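Side-chain contacts in intergenic-region protein (Escherichia coli CFT073, PDB 2WJ9), which probably acts as an antirestriction protein that blocks restriction enzymes and so shields incoming DNA, and forms a disulfide-linked dimer: residues B[94-99]-B[104-109]; B[131-136]-B[164-169]; B[146-149]-B[155-158]; B[62-67]-B[157-162]. One frame throughout, in Å; residues are numbered along the deposited sequence.

Contact 1. Residues B[94-99]-B[104-109]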
loop_
_atom_site.group_PDB
_atom_site.type_symbol
_atom_site.label_atom_id
_atom_site.label_comp_id
_atom_site.label_asym_id
_atom_site.label_seq_id
_atom_site.Cartn_x
_atom_site.Cartn_y
_atom_site.Cartn_z
ATOM N N ASN B 94 -16.768 -16.350 1.594
ATOM C CA ASN B 94 -17.430 -15.121 2.047
ATOM C C ASN B 94 -16.690 -13.877 1.556
ATOM O O ASN B 94 -15.531 -13.950 1.136
ATOM C CB ASN B 94 -17.490 -15.074 3.575
ATOM C CG ASN B 94 -18.156 -16.294 4.183
ATOM O OD1 ASN B 94 -17.639 -16.884 5.136
ATOM N ND2 ASN B 94 -19.311 -16.668 3.653
ATOM N N LEU B 95 -17.372 -12.736 1.630
ATOM C CA LEU B 95 -16.798 -11.449 1.262
ATOM C C LEU B 95 -16.512 -10.625 2.518
ATOM O O LEU B 95 -17.295 -10.642 3.469
ATOM C CB LEU B 95 -17.730 -10.697 0.307
ATOM C CG LEU B 95 -18.222 -11.467 -0.928
ATOM C CD1 LEU B 95 -19.086 -10.582 -1.830
ATOM C CD2 LEU B 95 -17.054 -12.069 -1.727
ATOM N N TYR B 96 -15.380 -9.914 2.503
ATOM C CA TYR B 96 -14.887 -9.151 3.661
ATOM C C TYR B 96 -14.396 -7.741 3.283
ATOM O O TYR B 96 -13.805 -7.536 2.222
ATOM C CB TYR B 96 -13.733 -9.905 4.348
ATOM C CG TYR B 96 -14.141 -11.235 4.933
ATOM C CD1 TYR B 96 -14.676 -11.318 6.216
ATOM C CD2 TYR B 96 -14.006 -12.410 4.202
ATOM C CE1 TYR B 96 -15.063 -12.539 6.755
ATOM C CE2 TYR B 96 -14.378 -13.639 4.734
ATOM C CZ TYR B 96 -14.917 -13.699 6.009
ATOM O OH TYR B 96 -15.307 -14.922 6.535
ATOM N N THR B 97 -14.633 -6.786 4.181
ATOM C CA THR B 97 -14.043 -5.442 4.112
ATOM C C THR B 97 -12.978 -5.258 5.203
ATOM O O THR B 97 -13.045 -5.909 6.249
ATOM C CB THR B 97 -15.120 -4.321 4.239
ATOM O OG1 THR B 97 -15.794 -4.388 5.509
ATOM C CG2 THR B 97 -16.142 -4.433 3.106
ATOM N N LEU B 98 -12.009 -4.377 4.937
ATOM C CA LEU B 98 -10.928 -4.054 5.881
ATOM C C LEU B 98 -11.088 -2.589 6.323
ATOM O O LEU B 98 -11.572 -1.766 5.553
ATOM C CB LEU B 98 -9.547 -4.286 5.230
ATOM C CG LEU B 98 -9.067 -5.742 5.006
ATOM C CD1 LEU B 98 -7.957 -5.791 3.972
ATOM C CD2 LEU B 98 -8.620 -6.405 6.308
ATOM N N ASN B 99 -10.668 -2.273 7.544
ATOM C CA ASN B 99 -10.798 -0.897 8.086
ATOM C C ASN B 99 -9.744 0.107 7.575
ATOM O O ASN B 99 -9.685 1.259 8.060
ATOM C CB ASN B 99 -10.829 -0.918 9.620
ATOM C CG ASN B 99 -9.576 -1.524 10.237
ATOM O OD1 ASN B 99 -8.856 -2.276 9.587
ATOM N ND2 ASN B 99 -9.320 -1.207 11.500
ATOM N N PHE B 104 -11.627 -8.206 0.369
ATOM C CA PHE B 104 -11.194 -9.507 -0.162
ATOM C C PHE B 104 -12.273 -10.591 -0.017
ATOM O O PHE B 104 -13.367 -10.348 0.489
ATOM C CB PHE B 104 -9.867 -9.939 0.484
ATOM C CG PHE B 104 -9.964 -10.264 1.949
ATOM C CD1 PHE B 104 -10.054 -11.577 2.377
ATOM C CD2 PHE B 104 -9.947 -9.255 2.907
ATOM C CE1 PHE B 104 -10.127 -11.892 3.729
ATOM C CE2 PHE B 104 -10.022 -9.564 4.266
ATOM C CZ PHE B 104 -10.109 -10.876 4.676
ATOM N N MET B 105 -11.980 -11.788 -0.503
ATOM C CA MET B 105 -12.877 -12.927 -0.316
ATOM C C MET B 105 -12.082 -14.125 0.176
ATOM O O MET B 105 -10.939 -14.321 -0.232
ATOM C CB MET B 105 -13.627 -13.271 -1.612
ATOM C CG MET B 105 -12.757 -13.780 -2.749
ATOM S SD MET B 105 -13.641 -14.040 -4.316
ATOM C CE MET B 105 -15.130 -14.813 -3.741
ATOM N N ALA B 106 -12.687 -14.909 1.060
ATOM C CA ALA B 106 -12.028 -16.093 1.624
ATOM C C ALA B 106 -13.041 -17.019 2.286
ATOM O O ALA B 106 -14.164 -16.612 2.569
ATOM C CB ALA B 106 -10.982 -15.652 2.657
ATOM N N PRO B 107 -12.653 -18.276 2.532
ATOM C CA PRO B 107 -13.390 -19.037 3.543
ATOM C C PRO B 107 -13.247 -18.435 4.954
ATOM O O PRO B 107 -12.338 -17.637 5.219
ATOM C CB PRO B 107 -12.753 -20.435 3.479
ATOM C CG PRO B 107 -12.043 -20.483 2.157
ATOM C CD PRO B 107 -11.600 -19.077 1.892
ATOM N N GLU B 108 -14.155 -18.828 5.839
ATOM C CA GLU B 108 -14.214 -18.339 7.219
ATOM C C GLU B 108 -12.909 -18.594 7.990
ATOM O O GLU B 108 -12.267 -19.623 7.780
ATOM C CB GLU B 108 -15.364 -19.066 7.921
ATOM C CG GLU B 108 -15.784 -18.529 9.257
ATOM C CD GLU B 108 -16.967 -19.308 9.798
ATOM O OE1 GLU B 108 -18.082 -18.743 9.853
ATOM O OE2 GLU B 108 -16.788 -20.498 10.135
ATOM N N PRO B 109 -12.507 -17.663 8.880
ATOM C CA PRO B 109 -11.379 -17.936 9.780
ATOM C C PRO B 109 -11.712 -18.909 10.913
ATOM O O PRO B 109 -12.868 -19.300 11.078
ATOM C CB PRO B 109 -11.043 -16.553 10.354
ATOM C CG PRO B 109 -12.313 -15.797 10.284
ATOM C CD PRO B 109 -13.046 -16.303 9.074
#
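Tyr96 and Phe104 make the dense end of this antiparallel beta hairpin. CB of Tyr96 sits over one face of the Phe104 ring, 3.9 Å from the ring centroid, while the two ring planes, 20° apart, are slid past each other and barely overlap. Phe104 CG lies between its backbone N and carbonyl carbon (chi1 68°), which swings the ring back across to the neighbouring strand. Leu98 CG meets the edge of that ring at CE2, 4.0 Å away, and Ile137 and Leu163 of two helices pack on the same phenyl group. The other face of the sheet has a smaller apolar pair, Leu95 CD2 lying alongside Met105 CB at 3.6 Å.

Toward the exposed end the packing thins. Tyr96 OH comes 3.7 Å from Pro109 CD, and Asn94 OD1 stays 4.1 Å from Glu108 N. Pro107 O is buried there without a polar partner.

Four backbone bonds tie Asn94 to Ala106 and Tyr96 to Phe104; the straightest, Asn94 N to Ala106 O, measures 2.8 Å (168°). The main chain thus supplies the polar bonding across the hairpin, and side-chain cohesion is apolar and aromatic.

Contact 2. Residues B[131-136]-B[164-169]; sequences SPEAAG and RDYALQ
The Tyr166 ring receives Glu133 at its edge: OE2 of the glutamate lies near the ring plane, beside the hydroxyl, while Leu98 of the hairpin places its CD2 over one face, 3.4 Å from Tyr166 CD1. Ile137, one turn further along the helix that carries Glu133, also packs against the tyrosine. The carboxylate plane stands 72° from the ring plane, so the two flat groups meet steeply, having reached out from opposite directions.

The link itself is a weak one. OE2 of Glu133 and OH of Tyr166 are 3.3 Å apart, and the hydroxyl proton has another acceptor within reach, so its use here is not settled. The carboxylate has a firmer partner in His170, whose NE2 bonds to OE1; that second bond probably fixes the rotation of the group and leaves OE2 turned to the tyrosine. CG of Tyr166 is anti to the backbone N (chi1 -175°), sending the ring across the gap between the helices, whereas the Glu133 chain bends at chi2 (-146°) on its way over. Both side chains must span a wide gap, since CA of Glu133 and CA of Tyr166 are 12.2 Å apart.

Ser131, two residues ahead of the glutamate, is the N-cap of that helix: its OG accepts from Ala134 N at 3.2 Å and also bonds to Glu172. The arrangement is that of the splayed end of an antiparallel helical hairpin, where an N-capped first turn of helix 132-151 faces the last turns of helix 154-168.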
loop_
_atom_site.group_PDB
_atom_site.type_symbol
_atom_site.label_atom_id
_atom_site.label_comp_id
_atom_site.label_asym_id
_atom_site.label_seq_id
_atom_site.Cartn_x
_atom_site.Cartn_y
_atom_site.Cartn_z
ATOM N N SER B 131 -4.367 -22.290 6.794
ATOM C CA SER B 131 -5.826 -22.318 6.951
ATOM C C SER B 131 -6.533 -21.942 5.647
ATOM O O SER B 131 -5.949 -21.264 4.792
ATOM C CB SER B 131 -6.276 -21.363 8.062
ATOM O OG SER B 131 -6.001 -20.011 7.728
ATOM N N PRO B 132 -7.784 -22.405 5.469
ATOM C CA PRO B 132 -8.591 -21.889 4.354
ATOM C C PRO B 132 -8.635 -20.353 4.256
ATOM O O PRO B 132 -8.492 -19.825 3.142
ATOM C CB PRO B 132 -9.970 -22.496 4.624
ATOM C CG PRO B 132 -9.651 -23.808 5.291
ATOM C CD PRO B 132 -8.494 -23.477 6.199
ATOM N N GLU B 133 -8.805 -19.648 5.382
ATOM C CA GLU B 133 -8.773 -18.159 5.367
ATOM C C GLU B 133 -7.487 -17.632 4.744
ATOM O O GLU B 133 -7.525 -16.766 3.860
ATOM C CB GLU B 133 -8.929 -17.487 6.767
ATOM C CG GLU B 133 -9.288 -15.942 6.651
ATOM C CD GLU B 133 -8.710 -14.983 7.730
ATOM O OE1 GLU B 133 -7.930 -15.397 8.609
ATOM O OE2 GLU B 133 -9.056 -13.760 7.682
ATOM N N ALA B 134 -6.348 -18.131 5.224
ATOM C CA ALA B 134 -5.045 -17.657 4.743
ATOM C C ALA B 134 -4.825 -17.941 3.249
ATOM O O ALA B 134 -4.286 -17.100 2.520
ATOM C CB ALA B 134 -3.914 -18.240 5.579
ATOM N N ALA B 135 -5.243 -19.127 2.799
ATOM C CA ALA B 135 -5.231 -19.461 1.367
ATOM C C ALA B 135 -6.000 -18.444 0.512
ATOM O O ALA B 135 -5.515 -18.001 -0.535
ATOM C CB ALA B 135 -5.791 -20.861 1.151
ATOM N N GLY B 136 -7.199 -18.075 0.960
ATOM C CA GLY B 136 -8.002 -17.062 0.277
ATOM C C GLY B 136 -7.314 -15.700 0.203
ATOM O O GLY B 136 -7.355 -15.021 -0.835
ATOM N N ARG B 164 -2.136 -6.541 1.429
ATOM C CA ARG B 164 -0.774 -6.897 1.822
ATOM C C ARG B 164 -0.499 -6.516 3.280
ATOM O O ARG B 164 0.089 -7.292 4.016
ATOM C CB ARG B 164 0.262 -6.259 0.874
ATOM C CG ARG B 164 1.744 -6.469 1.229
ATOM C CD ARG B 164 2.610 -5.823 0.130
ATOM N NE ARG B 164 4.051 -5.773 0.385
ATOM C CZ ARG B 164 4.746 -4.700 0.766
ATOM N NH1 ARG B 164 4.153 -3.532 0.998
ATOM N NH2 ARG B 164 6.060 -4.797 0.921
ATOM N N ASP B 165 -0.943 -5.328 3.705
ATOM C CA ASP B 165 -0.766 -4.916 5.111
ATOM C C ASP B 165 -1.487 -5.845 6.097
ATOM O O ASP B 165 -0.939 -6.183 7.142
ATOM C CB ASP B 165 -1.253 -3.478 5.339
ATOM C CG ASP B 165 -0.227 -2.428 4.955
ATOM O OD1 ASP B 165 0.876 -2.771 4.465
ATOM O OD2 ASP B 165 -0.531 -1.230 5.168
ATOM N N TYR B 166 -2.708 -6.248 5.760
ATOM C CA TYR B 166 -3.450 -7.232 6.557
ATOM C C TYR B 166 -2.694 -8.570 6.643
ATOM O O TYR B 166 -2.627 -9.186 7.725
ATOM C CB TYR B 166 -4.852 -7.434 5.976
ATOM C CG TYR B 166 -5.749 -8.341 6.790
ATOM C CD1 TYR B 166 -6.142 -7.996 8.079
ATOM C CD2 TYR B 166 -6.232 -9.535 6.263
ATOM C CE1 TYR B 166 -6.973 -8.818 8.821
ATOM C CE2 TYR B 166 -7.057 -10.361 7.000
ATOM C CZ TYR B 166 -7.430 -10.000 8.279
ATOM O OH TYR B 166 -8.257 -10.817 9.027
ATOM N N ALA B 167 -2.110 -8.998 5.515
ATOM C CA ALA B 167 -1.294 -10.223 5.463
ATOM C C ALA B 167 -0.049 -10.101 6.342
ATOM O O ALA B 167 0.336 -11.058 7.022
ATOM C CB ALA B 167 -0.889 -10.543 4.027
ATOM N N LEU B 168 0.567 -8.913 6.339
ATOM C CA LEU B 168 1.771 -8.678 7.132
ATOM C C LEU B 168 1.499 -8.739 8.635
ATOM O O LEU B 168 2.419 -8.989 9.405
ATOM C CB LEU B 168 2.436 -7.344 6.748
ATOM C CG LEU B 168 3.145 -7.354 5.383
ATOM C CD1 LEU B 168 3.537 -5.932 4.939
ATOM C CD2 LEU B 168 4.368 -8.257 5.409
ATOM N N GLN B 169 0.250 -8.513 9.044
ATOM C CA GLN B 169 -0.142 -8.583 10.456
ATOM C C GLN B 169 -0.742 -9.941 10.852
ATOM O O GLN B 169 -1.025 -10.172 12.028
ATOM C CB GLN B 169 -1.157 -7.481 10.789
ATOM C CG GLN B 169 -0.611 -6.051 10.662
ATOM C CD GLN B 169 -1.586 -4.982 11.127
ATOM O OE1 GLN B 169 -2.701 -5.271 11.577
ATOM N NE2 GLN B 169 -1.155 -3.725 11.038
#

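Contact 3. Residues B[146-149]-B[155-158]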
loop_
_atom_site.group_PDB
_atom_site.type_symbol
_atom_site.label_atom_id
_atom_site.label_comp_id
_atom_site.label_asym_id
_atom_site.label_seq_id
_atom_site.Cartn_x
_atom_site.Cartn_y
_atom_site.Cartn_z
ATOM N N HIS B 146 -1.300 -9.133 -10.094
ATOM C CA HIS B 146 -1.324 -9.436 -11.517
ATOM C C HIS B 146 -2.188 -8.429 -12.281
ATOM O O HIS B 146 -1.776 -7.877 -13.297
ATOM C CB HIS B 146 -1.820 -10.875 -11.737
ATOM C CG HIS B 146 -1.722 -11.349 -13.152
ATOM N ND1 HIS B 146 -2.689 -11.080 -14.100
ATOM C CD2 HIS B 146 -0.794 -12.118 -13.771
ATOM C CE1 HIS B 146 -2.344 -11.641 -15.245
ATOM N NE2 HIS B 146 -1.200 -12.278 -15.072
ATOM N N HIS B 147 -3.378 -8.147 -11.752
ATOM C CA HIS B 147 -4.326 -7.312 -12.479
ATOM C C HIS B 147 -3.902 -5.831 -12.476
ATOM O O HIS B 147 -4.151 -5.105 -13.446
ATOM C CB HIS B 147 -5.731 -7.488 -11.896
ATOM C CG HIS B 147 -6.831 -7.140 -12.853
ATOM N ND1 HIS B 147 -6.987 -7.765 -14.072
ATOM C CD2 HIS B 147 -7.838 -6.237 -12.764
ATOM C CE1 HIS B 147 -8.036 -7.258 -14.695
ATOM N NE2 HIS B 147 -8.571 -6.328 -13.921
ATOM N N ALA B 148 -3.242 -5.399 -11.401
ATOM C CA ALA B 148 -2.639 -4.059 -11.357
ATOM C C ALA B 148 -1.583 -3.890 -12.463
ATOM O O ALA B 148 -1.529 -2.855 -13.140
ATOM C CB ALA B 148 -2.020 -3.791 -9.984
ATOM N N CYS B 149 -0.765 -4.915 -12.665
ATOM C CA CYS B 149 0.277 -4.850 -13.691
ATOM C C CYS B 149 -0.292 -4.893 -15.116
ATOM O O CYS B 149 0.257 -4.267 -16.022
ATOM C CB CYS B 149 1.313 -5.955 -13.508
ATOM S SG CYS B 149 2.231 -5.848 -11.968
ATOM N N ALA B 155 -5.954 2.216 -8.700
ATOM C CA ALA B 155 -6.968 1.723 -7.758
ATOM C C ALA B 155 -6.767 0.230 -7.430
ATOM O O ALA B 155 -7.004 -0.191 -6.304
ATOM C CB ALA B 155 -8.378 1.973 -8.292
ATOM N N MET B 156 -6.310 -0.559 -8.404
ATOM C CA MET B 156 -6.044 -1.993 -8.174
ATOM C C MET B 156 -4.789 -2.152 -7.304
ATOM O O MET B 156 -4.767 -2.980 -6.374
ATOM C CB MET B 156 -5.901 -2.753 -9.502
ATOM C CG MET B 156 -5.784 -4.279 -9.368
ATOM S SD MET B 156 -7.289 -5.238 -9.079
ATOM C CE MET B 156 -7.579 -5.018 -7.319
ATOM N N THR B 157 -3.764 -1.354 -7.613
ATOM C CA THR B 157 -2.530 -1.272 -6.805
ATOM C C THR B 157 -2.834 -0.973 -5.329
ATOM O O THR B 157 -2.273 -1.596 -4.417
ATOM C CB THR B 157 -1.547 -0.187 -7.347
ATOM O OG1 THR B 157 -1.542 -0.169 -8.783
ATOM C CG2 THR B 157 -0.119 -0.415 -6.832
ATOM N N VAL B 158 -3.725 -0.014 -5.081
ATOM C CA VAL B 158 -4.090 0.307 -3.709
ATOM C C VAL B 158 -4.766 -0.866 -2.973
ATOM O O VAL B 158 -4.429 -1.133 -1.821
ATOM C CB VAL B 158 -4.940 1.584 -3.648
ATOM C CG1 VAL B 158 -5.560 1.762 -2.262
ATOM C CG2 VAL B 158 -4.090 2.797 -4.060
#
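Thr157 OG1 is held by two carbonyls while its side rests on Ala148: it bonds to Ala36 O of the second subunit and, weakly, to Cys153 O, four residues back and just ahead of the helix. With one proton to give, the hydroxyl can serve both oxygens only unequally, and the bond to Ala36 is the stronger. OG1 stands beside the backbone N (chi1 -39°), which turns it back toward Cys153. Its contact with the facing helix is plain packing, Ala148 CB lying 3.8 Å from Thr157 OG1.

This is the closed end of the helical hairpin formed by helices 132-151 and 154-168. The backbones come close because the residue at the crossing is small: CA of Ala148 is 5.1 Å from CA of Met156. Ala148 CB lies 3.8 Å from Met156 CG and equally near Thr157 N, and Met156 CG in turn presses on the main chain, 3.4 Å from Ala148 N. No hydrogen bond joins the two segments.

The same short piece of helix belongs to the dimer interface. Cys149, on the side turned from this packing, forms a disulfide with Cys37 of the second subunit, and Ala36 of that subunit touches Ala148.

His147 closes the flank toward Ile67 and Leu73. Its NE2 is bonded to Pro68 O, which probably holds the imidazole in this rotation. The thioether, carried there by bends at chi2 and chi3, meets the ring in a sulfur-aromatic contact: Met156 SD lies in the imidazole plane, at its edge, 3.9 Å from CD2 of His147.

Contact 4. Residues B[62-67]-B[157-162]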
loop_
_atom_site.group_PDB
_atom_site.type_symbol
_atom_site.label_atom_id
_atom_site.label_comp_id
_atom_site.label_asym_id
_atom_site.label_seq_id
_atom_site.Cartn_x
_atom_site.Cartn_y
_atom_site.Cartn_z
ATOM N N GLN B 62 -19.136 -1.696 -5.792
ATOM C CA GLN B 62 -18.969 -0.709 -4.715
ATOM C C GLN B 62 -17.493 -0.463 -4.376
ATOM O O GLN B 62 -17.082 0.692 -4.204
ATOM C CB GLN B 62 -19.753 -1.132 -3.463
ATOM C CG GLN B 62 -19.576 -0.238 -2.239
ATOM C CD GLN B 62 -20.597 -0.535 -1.134
ATOM O OE1 GLN B 62 -21.747 -0.885 -1.410
ATOM N NE2 GLN B 62 -20.169 -0.408 0.122
ATOM N N HIS B 63 -16.708 -1.542 -4.300
ATOM C CA HIS B 63 -15.293 -1.461 -3.879
ATOM C C HIS B 63 -14.269 -1.503 -5.024
ATOM O O HIS B 63 -13.125 -1.084 -4.837
ATOM C CB HIS B 63 -14.970 -2.560 -2.855
ATOM C CG HIS B 63 -15.730 -2.431 -1.569
ATOM N ND1 HIS B 63 -15.307 -1.626 -0.531
ATOM C CD2 HIS B 63 -16.894 -2.990 -1.158
ATOM C CE1 HIS B 63 -16.174 -1.702 0.463
ATOM N NE2 HIS B 63 -17.147 -2.521 0.109
ATOM N N PHE B 64 -14.682 -1.989 -6.193
ATOM C CA PHE B 64 -13.748 -2.237 -7.310
ATOM C C PHE B 64 -14.207 -1.625 -8.651
ATOM O O PHE B 64 -13.524 -1.784 -9.663
ATOM C CB PHE B 64 -13.506 -3.753 -7.490
ATOM C CG PHE B 64 -12.874 -4.432 -6.291
ATOM C CD1 PHE B 64 -11.500 -4.660 -6.242
ATOM C CD2 PHE B 64 -13.655 -4.850 -5.216
ATOM C CE1 PHE B 64 -10.914 -5.293 -5.145
ATOM C CE2 PHE B 64 -13.079 -5.473 -4.113
ATOM C CZ PHE B 64 -11.715 -5.700 -4.074
ATOM N N GLY B 65 -15.325 -0.897 -8.658
ATOM C CA GLY B 65 -15.959 -0.450 -9.910
ATOM C C GLY B 65 -15.186 0.528 -10.801
ATOM O O GLY B 65 -15.594 0.789 -11.938
ATOM N N LEU B 66 -14.097 1.095 -10.290
ATOM C CA LEU B 66 -13.239 1.991 -11.075
ATOM C C LEU B 66 -12.181 1.232 -11.882
ATOM O O LEU B 66 -11.506 1.826 -12.724
ATOM C CB LEU B 66 -12.543 3.014 -10.167
ATOM C CG LEU B 66 -13.438 4.014 -9.426
ATOM C CD1 LEU B 66 -12.595 4.848 -8.453
ATOM C CD2 LEU B 66 -14.196 4.901 -10.391
ATOM N N ILE B 67 -12.060 -0.074 -11.642
ATOM C CA ILE B 67 -10.980 -0.885 -12.203
ATOM C C ILE B 67 -11.472 -1.652 -13.429
ATOM O O ILE B 67 -12.516 -2.296 -13.371
ATOM C CB ILE B 67 -10.440 -1.891 -11.145
ATOM C CG1 ILE B 67 -9.873 -1.138 -9.924
ATOM C CG2 ILE B 67 -9.386 -2.834 -11.771
ATOM C CD1 ILE B 67 -9.721 -2.009 -8.663
ATOM N N THR B 157 -3.764 -1.354 -7.613
ATOM C CA THR B 157 -2.530 -1.272 -6.805
ATOM C C THR B 157 -2.834 -0.973 -5.329
ATOM O O THR B 157 -2.273 -1.596 -4.417
ATOM C CB THR B 157 -1.547 -0.187 -7.347
ATOM O OG1 THR B 157 -1.542 -0.169 -8.783
ATOM C CG2 THR B 157 -0.119 -0.415 -6.832
ATOM N N VAL B 158 -3.725 -0.014 -5.081
ATOM C CA VAL B 158 -4.090 0.307 -3.709
ATOM C C VAL B 158 -4.766 -0.866 -2.973
ATOM O O VAL B 158 -4.429 -1.133 -1.821
ATOM C CB VAL B 158 -4.940 1.584 -3.648
ATOM C CG1 VAL B 158 -5.560 1.762 -2.262
ATOM C CG2 VAL B 158 -4.090 2.797 -4.060
ATOM N N HIS B 159 -5.679 -1.573 -3.637
ATOM C CA HIS B 159 -6.240 -2.818 -3.085
ATOM C C HIS B 159 -5.137 -3.833 -2.722
ATOM O O HIS B 159 -5.192 -4.470 -1.664
ATOM C CB HIS B 159 -7.275 -3.444 -4.037
ATOM C CG HIS B 159 -8.678 -2.962 -3.806
ATOM N ND1 HIS B 159 -9.338 -3.146 -2.609
ATOM C CD2 HIS B 159 -9.543 -2.305 -4.616
ATOM C CE1 HIS B 159 -10.544 -2.606 -2.685
ATOM N NE2 HIS B 159 -10.698 -2.095 -3.894
ATOM N N TYR B 160 -4.130 -3.973 -3.584
ATOM C CA TYR B 160 -3.001 -4.853 -3.285
ATOM C C TYR B 160 -2.246 -4.433 -2.017
ATOM O O TYR B 160 -2.019 -5.256 -1.127
ATOM C CB TYR B 160 -2.029 -4.924 -4.465
ATOM C CG TYR B 160 -0.813 -5.793 -4.179
ATOM C CD1 TYR B 160 -0.949 -7.165 -4.036
ATOM C CD2 TYR B 160 0.453 -5.241 -4.016
ATOM C CE1 TYR B 160 0.140 -7.977 -3.753
ATOM C CE2 TYR B 160 1.570 -6.052 -3.742
ATOM C CZ TYR B 160 1.398 -7.425 -3.607
ATOM O OH TYR B 160 2.489 -8.251 -3.336
ATOM N N TYR B 161 -1.868 -3.156 -1.928
ATOM C CA TYR B 161 -1.131 -2.663 -0.749
ATOM C C TYR B 161 -1.970 -2.811 0.543
ATOM O O TYR B 161 -1.453 -3.166 1.598
ATOM C CB TYR B 161 -0.662 -1.203 -0.944
ATOM C CG TYR B 161 0.599 -1.041 -1.786
ATOM C CD1 TYR B 161 0.564 -0.390 -3.009
ATOM C CD2 TYR B 161 1.838 -1.516 -1.341
ATOM C CE1 TYR B 161 1.712 -0.238 -3.786
ATOM C CE2 TYR B 161 2.991 -1.363 -2.116
ATOM C CZ TYR B 161 2.914 -0.731 -3.337
ATOM O OH TYR B 161 4.036 -0.569 -4.121
ATOM N N ARG B 162 -3.269 -2.570 0.448
ATOM C CA ARG B 162 -4.139 -2.628 1.630
ATOM C C ARG B 162 -4.302 -4.056 2.172
ATOM O O ARG B 162 -4.207 -4.287 3.379
ATOM C CB ARG B 162 -5.485 -1.964 1.337
ATOM C CG ARG B 162 -5.360 -0.440 1.312
ATOM C CD ARG B 162 -6.609 0.257 0.835
ATOM N NE ARG B 162 -6.485 1.704 1.012
ATOM C CZ ARG B 162 -7.351 2.603 0.560
ATOM N NH1 ARG B 162 -8.424 2.226 -0.127
ATOM N NH2 ARG B 162 -7.132 3.890 0.802
#
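His63 and Phe64 lie on the short helix 59-64, and Phe64 opens a type I beta turn to Ile67, closed by the bond from Ile67 N to Phe64 O (3.0 Å); opposite them runs a continuous piece of helix 154-168. The backbones stay well apart, CA of Phe64 being 8.6 Å from CA of His159, and one histidine bridges the gap.

That bridge is an offset stack combined with a side-chain to main-chain hydrogen bond. The rings of Phe64 and His159 lie with centroids 3.9 Å apart and planes 15° from parallel. Phe64 CE1 sits over the centre of the imidazole, whereas His159 NE2 falls toward the rim of the phenyl face. Within its own plane the imidazole points NE2 at the carbonyl of His63 and donates to O at 2.8 Å, almost straight at 170°. The donor nevertheless stands above the carbonyl plane, 43° out of it, away from the lone-pair directions. Stack and bond together fix both the tilt and the rotation of the imidazole, with a proton on NE2.

The other histidine, His63, bonds through ND1 to Ser34; the rings of Trp60 and Phe64 meet at an angle, and Trp70 also touches the phenyl group. Farther along the helix, Tyr161 meets its counterpart, Tyr161 of the second subunit. Ile67 completes the seat of the buried ring: its CD1 comes up to the imidazole edge, 4.1 Å from His159 CD2.

In the fold
Helix 154-168 is the common thread, used by contacts 2, 3 and 4. Contacts 2 and 3 mark the two ends of its hairpin with helix 132-151, centres about 18 Å apart, and contact 3 is nested within the loop that contact 2 closes. Contact 4 joins the same helix to the early helix 59-64; its centre is only about 7 Å from that of contact 3, and Ile67 and Met156 link them. Contact 1, the hairpin of strands 93-98 and 103-107, is nested in the long loop closed by contact 4 and touches contacts 2 and 4. The central helix thus gathers sheet, early helix and dimer interface into one core.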